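Local coordinates for bacteriocin immunity protein (Pseudomonas aeruginosa, PDB 4UHP) that binds the DNase domain of pyocin AP41 and, as its immunity protein, probably protects the producing cell from the toxin, at residues E20-N25 against K40-F45. Sequence-based numbering, arbitrary orientation.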
ATOM      1  N   GLU D  20       7.427  14.043   2.315  1.00 25.72           N
ATOM      2  CA  GLU D  20       6.219  14.739   1.883  1.00 29.23           C
ATOM      3  C   GLU D  20       5.631  14.117   0.616  1.00 30.05           C
ATOM      4  O   GLU D  20       4.435  14.234   0.352  1.00 23.03           O
ATOM      5  CB  GLU D  20       6.515  16.222   1.653  1.00 35.22           C
ATOM      6  CG  GLU D  20       6.718  17.014   2.935  1.00 42.03           C
ATOM      7  CD  GLU D  20       7.216  18.425   2.684  1.00 49.11           C
ATOM      8  OE1 GLU D  20       7.715  18.695   1.571  1.00 52.33           O
ATOM      9  OE2 GLU D  20       7.115  19.261   3.607  1.00 51.96           O
ATOM     10  N   GLU D  21       6.478  13.447  -0.157  1.00 24.93           N
ATOM     11  CA  GLU D  21       6.052  12.841  -1.411  1.00 29.24           C
ATOM     12  C   GLU D  21       5.152  11.627  -1.160  1.00 23.87           C
ATOM     13  O   GLU D  21       4.474  11.146  -2.067  1.00 26.99           O
ATOM     14  CB  GLU D  21       7.277  12.455  -2.249  1.00 34.98           C
ATOM     15  CG  GLU D  21       6.995  12.266  -3.731  1.00 41.63           C
ATOM     16  CD  GLU D  21       8.214  12.527  -4.604  1.00 40.36           C
ATOM     17  OE1 GLU D  21       9.193  13.127  -4.110  1.00 38.79           O
ATOM     18  OE2 GLU D  21       8.193  12.129  -5.788  1.00 39.52           O
ATOM     19  N   PHE D  22       5.137  11.145   0.080  1.00 23.58           N
ATOM     20  CA  PHE D  22       4.248  10.053   0.467  1.00 23.16           C
ATOM     21  C   PHE D  22       2.856  10.560   0.847  1.00 29.19           C
ATOM     22  O   PHE D  22       2.013   9.790   1.307  1.00 27.73           O
ATOM     23  CB  PHE D  22       4.850   9.262   1.631  1.00 18.99           C
ATOM     24  CG  PHE D  22       6.095   8.508   1.268  1.00 22.90           C
ATOM     25  CD1 PHE D  22       6.020   7.230   0.744  1.00 25.24           C
ATOM     26  CD2 PHE D  22       7.342   9.082   1.442  1.00 28.94           C
ATOM     27  CE1 PHE D  22       7.164   6.537   0.404  1.00 29.42           C
ATOM     28  CE2 PHE D  22       8.489   8.394   1.105  1.00 32.00           C
ATOM     29  CZ  PHE D  22       8.401   7.120   0.584  1.00 31.19           C
ATOM     30  N   PHE D  23       2.620  11.852   0.645  1.00 22.83           N
ATOM     31  CA  PHE D  23       1.343  12.463   1.000  1.00 28.93           C
ATOM     32  C   PHE D  23       0.788  13.316  -0.136  1.00 23.96           C
ATOM     33  O   PHE D  23      -0.399  13.625  -0.163  1.00 26.50           O
ATOM     34  CB  PHE D  23       1.492  13.317   2.263  1.00 26.88           C
ATOM     35  CG  PHE D  23       1.835  12.526   3.493  1.00 22.58           C
ATOM     36  CD1 PHE D  23       3.151  12.206   3.785  1.00 26.45           C
ATOM     37  CD2 PHE D  23       0.842  12.109   4.364  1.00 23.21           C
ATOM     38  CE1 PHE D  23       3.471  11.478   4.918  1.00 28.24           C
ATOM     39  CE2 PHE D  23       1.154  11.384   5.500  1.00 23.94           C
ATOM     40  CZ  PHE D  23       2.472  11.065   5.776  1.00 26.04           C
ATOM     41  N   LYS D  24       1.660  13.702  -1.061  1.00 36.67           N
ATOM     42  CA  LYS D  24       1.279  14.542  -2.192  1.00 36.08           C
ATOM     43  C   LYS D  24       1.965  14.064  -3.463  1.00 35.18           C
ATOM     44  O   LYS D  24       2.946  13.321  -3.408  1.00 34.69           O
ATOM     45  CB  LYS D  24       1.637  16.009  -1.929  1.00 43.58           C
ATOM     46  CG  LYS D  24       3.024  16.406  -2.419  1.00 51.98           C
ATOM     47  CD  LYS D  24       3.309  17.875  -2.148  1.00 59.67           C
ATOM     48  CE  LYS D  24       4.213  18.050  -0.938  1.00 60.96           C
ATOM     49  NZ  LYS D  24       4.895  19.375  -0.931  1.00 64.06           N
ATOM     50  N   ASN D  25       1.450  14.496  -4.608  1.00 34.97           N
ATOM     51  CA  ASN D  25       2.057  14.147  -5.887  1.00 36.45           C
ATOM     52  C   ASN D  25       3.059  15.202  -6.338  1.00 37.96           C
ATOM     53  O   ASN D  25       2.775  15.995  -7.234  1.00 39.62           O
ATOM     54  CB  ASN D  25       0.981  13.956  -6.956  1.00 37.77           C
ATOM     55  CG  ASN D  25       1.493  13.205  -8.168  1.00 41.33           C
ATOM     56  OD1 ASN D  25       2.700  13.026  -8.338  1.00 44.74           O
ATOM     57  ND2 ASN D  25       0.577  12.763  -9.020  1.00 41.30           N
ATOM     58  N   LYS D  40      10.723   3.038  -5.248  1.00 27.79           N
ATOM     59  CA  LYS D  40      12.118   3.413  -5.051  1.00 31.69           C
ATOM     60  C   LYS D  40      12.317   4.223  -3.770  1.00 28.68           C
ATOM     61  O   LYS D  40      13.301   4.033  -3.056  1.00 27.50           O
ATOM     62  CB  LYS D  40      12.631   4.213  -6.250  1.00 34.93           C
ATOM     63  CG  LYS D  40      14.086   4.642  -6.123  1.00 44.09           C
ATOM     64  CD  LYS D  40      14.475   5.652  -7.190  1.00 47.87           C
ATOM     65  CE  LYS D  40      15.897   6.145  -6.978  1.00 52.74           C
ATOM     66  NZ  LYS D  40      16.281   7.185  -7.971  1.00 60.50           N
ATOM     67  N   LEU D  41      11.382   5.126  -3.491  1.00 23.87           N
ATOM     68  CA  LEU D  41      11.489   5.995  -2.321  1.00 27.24           C
ATOM     69  C   LEU D  41      11.315   5.212  -1.023  1.00 23.49           C
ATOM     70  O   LEU D  41      12.014   5.462  -0.040  1.00 25.16           O
ATOM     71  CB  LEU D  41      10.462   7.126  -2.395  1.00 25.24           C
ATOM     72  CG  LEU D  41      10.653   8.151  -3.516  1.00 26.98           C
ATOM     73  CD1 LEU D  41       9.620   9.259  -3.403  1.00 29.64           C
ATOM     74  CD2 LEU D  41      12.063   8.720  -3.494  1.00 28.19           C
ATOM     75  N   VAL D  42      10.379   4.268  -1.025  1.00 22.73           N
ATOM     76  CA  VAL D  42      10.143   3.409   0.133  1.00 27.22           C
ATOM     77  C   VAL D  42      11.381   2.599   0.493  1.00 33.80           C
ATOM     78  O   VAL D  42      11.814   2.583   1.644  1.00 37.78           O
ATOM     79  CB  VAL D  42       8.978   2.427  -0.108  1.00 27.99           C
ATOM     80  CG1 VAL D  42       8.988   1.321   0.943  1.00 29.49           C
ATOM     81  CG2 VAL D  42       7.650   3.159  -0.106  1.00 24.98           C
ATOM     82  N   LYS D  43      11.946   1.917  -0.497  1.00 34.77           N
ATOM     83  CA  LYS D  43      13.078   1.041  -0.243  1.00 31.98           C
ATOM     84  C   LYS D  43      14.315   1.860   0.093  1.00 28.23           C
ATOM     85  O   LYS D  43      15.177   1.410   0.842  1.00 32.76           O
ATOM     86  CB  LYS D  43      13.328   0.122  -1.441  1.00 43.20           C
ATOM     87  CG  LYS D  43      12.135  -0.778  -1.767  1.00 49.34           C
ATOM     88  CD  LYS D  43      11.475  -1.291  -0.485  1.00 52.86           C
ATOM     89  CE  LYS D  43      10.582  -2.497  -0.730  1.00 58.56           C
ATOM     90  NZ  LYS D  43      10.731  -3.509   0.352  1.00 61.96           N
ATOM     91  N   HIS D  44      14.386   3.073  -0.444  1.00 26.33           N
ATOM     92  CA  HIS D  44      15.456   3.998  -0.087  1.00 29.88           C
ATOM     93  C   HIS D  44      15.304   4.461   1.360  1.00 24.44           C
ATOM     94  O   HIS D  44      16.284   4.544   2.100  1.00 29.19           O
ATOM     95  CB  HIS D  44      15.467   5.206  -1.022  1.00 32.02           C
ATOM     96  CG  HIS D  44      16.450   6.262  -0.629  1.00 35.17           C
ATOM     97  ND1 HIS D  44      17.811   6.103  -0.774  1.00 37.33           N
ATOM     98  CD2 HIS D  44      16.270   7.490  -0.087  1.00 33.78           C
ATOM     99  CE1 HIS D  44      18.427   7.191  -0.344  1.00 36.88           C
ATOM    100  NE2 HIS D  44      17.515   8.047   0.080  1.00 35.48           N
ATOM    101  N   PHE D  45      14.068   4.768   1.746  1.00 23.11           N
ATOM    102  CA  PHE D  45      13.746   5.145   3.119  1.00 21.68           C
ATOM    103  C   PHE D  45      14.219   4.076   4.097  1.00 22.41           C
ATOM    104  O   PHE D  45      14.924   4.368   5.062  1.00 21.16           O
ATOM    105  CB  PHE D  45      12.236   5.373   3.271  1.00 19.40           C
ATOM    106  CG  PHE D  45      11.803   5.683   4.679  1.00 19.58           C
ATOM    107  CD1 PHE D  45      11.762   6.993   5.131  1.00 21.14           C
ATOM    108  CD2 PHE D  45      11.433   4.668   5.548  1.00 21.01           C
ATOM    109  CE1 PHE D  45      11.364   7.284   6.423  1.00 18.30           C
ATOM    110  CE2 PHE D  45      11.039   4.952   6.844  1.00 20.27           C
ATOM    111  CZ  PHE D  45      11.003   6.264   7.280  1.00 15.25           C
TER
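F22 CG is anti to its carbonyl carbon (chi1 -67°), which drives the far end of the ring into helix 31-49. In L41, CG likewise lies anti to the carbonyl carbon (chi1 -66°), and the extended second torsion (-176°) carries CD1 to E21. The ring enters end-on: F22 CZ reaches L41 CB at 3.6 Å, while F22 CE1 meets V42 CG2 at 3.5 Å, a methyl lying near the ring plane at its edge. The backbone also faces this edge, since L41 C and V42 N lie in the plane of the ring, V42 N being 3.8 Å from F22 CZ. L41 CD1 sits 3.8 Å from E21 CD and 4.0 Å from both E21 OE1 and E21 OE2, the two side chains crossing at about a right angle. E21 OE2 is salt-bridged to R37 of helix 31-49, so the ion pair joins the same loop and helix as the apolar contact. I58 and M38 also pack on F22, and F22 and V42 each touch an aromatic side chain of the other protein chain. All four touching residues are buried, and they tie the loop after helix 12-19 to helix 31-49 within the compact helical fold of colicin and pyocin immunity proteins, next to the partner-binding surface.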